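PDB 6OD8: putative aspartyl-tRNA synthetase from Leishmania major, which probably charges tRNA(Asp) with L-aspartate at the expense of ATP, as a member of the class-II aminoacyl-tRNA synthetases. Local coordinates for residues K350-C353 with P357-P360. Sequence-based numbering, arbitrary orientation.
Sequences KNVC and PFEP
Cys353 SG, at the end of helix 346-353, is met from two quarters by Phe358, where the chain turns back on itself. The amide donates to it, but weakly: the N-H of Phe358 N points almost straight at Cys353 SG, 3.7 Å away (165° at the hydrogen). That sulfur is presented by a chi1 of -171°, which sets SG anti to the backbone N. Cys353 SG also lies 4.6 Å from the centroid of the Phe358 ring, 29° off its normal, in an oblique sulfur-aromatic contact. Cys353 CB meets the ring obliquely too, touching Phe358 CE1 at 3.6 Å, and the same ring carbon receives Val352 CG1 at 3.8 Å, the Val352 and Phe358 side chains crossing at about a right angle. Val352 also touches Ala219 and Ile220 of helix 215-237, and thus joins the Phe358 ring to that helix of the class-II synthetase domain. Pro357 N has no hydrogen to share, and Pro357 CA makes a bent CA-H...O contact with Cys353 O at 3.3 Å; the pyrrolidine carbons lie a little farther from the same oxygen. The chemistry is that of a short loop closed back on its helix end by a polarisable thiol and apolar surface, with a single weak hydrogen bond between the two segments.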
loop_
_atom_site.group_PDB
_atom_site.type_symbol
_atom_site.label_atom_id
_atom_site.label_comp_id
_atom_site.label_asym_id
_atom_site.label_seq_id
_atom_site.Cartn_x
_atom_site.Cartn_y
_atom_site.Cartn_z
ATOM N N LYS A 350 -17.410 18.230 1.839
ATOM C CA LYS A 350 -18.466 19.078 1.300
ATOM C C LYS A 350 -18.664 18.837 -0.190
ATOM O O LYS A 350 -19.796 18.933 -0.689
ATOM C CB LYS A 350 -18.160 20.561 1.566
ATOM N N ASN A 351 -17.583 18.519 -0.912
ATOM C CA ASN A 351 -17.688 18.284 -2.348
ATOM C C ASN A 351 -18.380 16.959 -2.662
ATOM O O ASN A 351 -19.050 16.851 -3.696
ATOM C CB ASN A 351 -16.304 18.354 -2.996
ATOM C CG ASN A 351 -15.871 19.790 -3.282
ATOM O OD1 ASN A 351 -16.704 20.688 -3.342
ATOM N ND2 ASN A 351 -14.574 20.004 -3.469
ATOM N N VAL A 352 -18.259 15.955 -1.788
ATOM C CA VAL A 352 -19.110 14.768 -1.917
ATOM C C VAL A 352 -20.552 15.117 -1.570
ATOM O O VAL A 352 -21.494 14.785 -2.301
ATOM C CB VAL A 352 -18.598 13.629 -1.017
ATOM C CG1 VAL A 352 -19.574 12.436 -1.049
ATOM C CG2 VAL A 352 -17.173 13.185 -1.422
ATOM N N CYS A 353 -20.738 15.794 -0.443
ATOM C CA CYS A 353 -22.070 15.998 0.116
ATOM C C CYS A 353 -22.957 16.845 -0.791
ATOM O O CYS A 353 -24.186 16.690 -0.773
ATOM C CB CYS A 353 -21.946 16.649 1.495
ATOM S SG CYS A 353 -23.485 16.739 2.464
ATOM N N PRO A 357 -25.819 13.904 -0.651
ATOM C CA PRO A 357 -25.945 14.385 0.728
ATOM C C PRO A 357 -25.894 13.247 1.728
ATOM O O PRO A 357 -26.473 12.176 1.516
ATOM C CB PRO A 357 -27.311 15.076 0.741
ATOM C CG PRO A 357 -27.557 15.455 -0.676
ATOM C CD PRO A 357 -26.922 14.375 -1.503
ATOM N N PHE A 358 -25.173 13.484 2.818
ATOM C CA PHE A 358 -25.080 12.495 3.882
ATOM C C PHE A 358 -24.965 13.210 5.215
ATOM O O PHE A 358 -24.479 14.344 5.287
ATOM C CB PHE A 358 -23.883 11.562 3.693
ATOM C CG PHE A 358 -22.539 12.264 3.683
ATOM C CD1 PHE A 358 -22.034 12.810 2.507
ATOM C CD2 PHE A 358 -21.762 12.330 4.836
ATOM C CE1 PHE A 358 -20.771 13.426 2.470
ATOM C CE2 PHE A 358 -20.513 12.939 4.819
ATOM C CZ PHE A 358 -20.019 13.502 3.625
ATOM N N GLU A 359 -25.416 12.527 6.275
ATOM C CA GLU A 359 -25.147 13.003 7.629
ATOM C C GLU A 359 -23.791 12.474 8.079
ATOM O O GLU A 359 -23.527 11.266 7.927
ATOM C CB GLU A 359 -26.245 12.559 8.607
ATOM N N PRO A 360 -22.906 13.336 8.596
ATOM C CA PRO A 360 -21.581 12.872 9.041
ATOM C C PRO A 360 -21.692 11.716 10.024
ATOM O O PRO A 360 -22.571 11.690 10.891
ATOM C CB PRO A 360 -20.976 14.111 9.712
ATOM C CG PRO A 360 -21.658 15.260 9.061
ATOM C CD PRO A 360 -23.046 14.800 8.708
#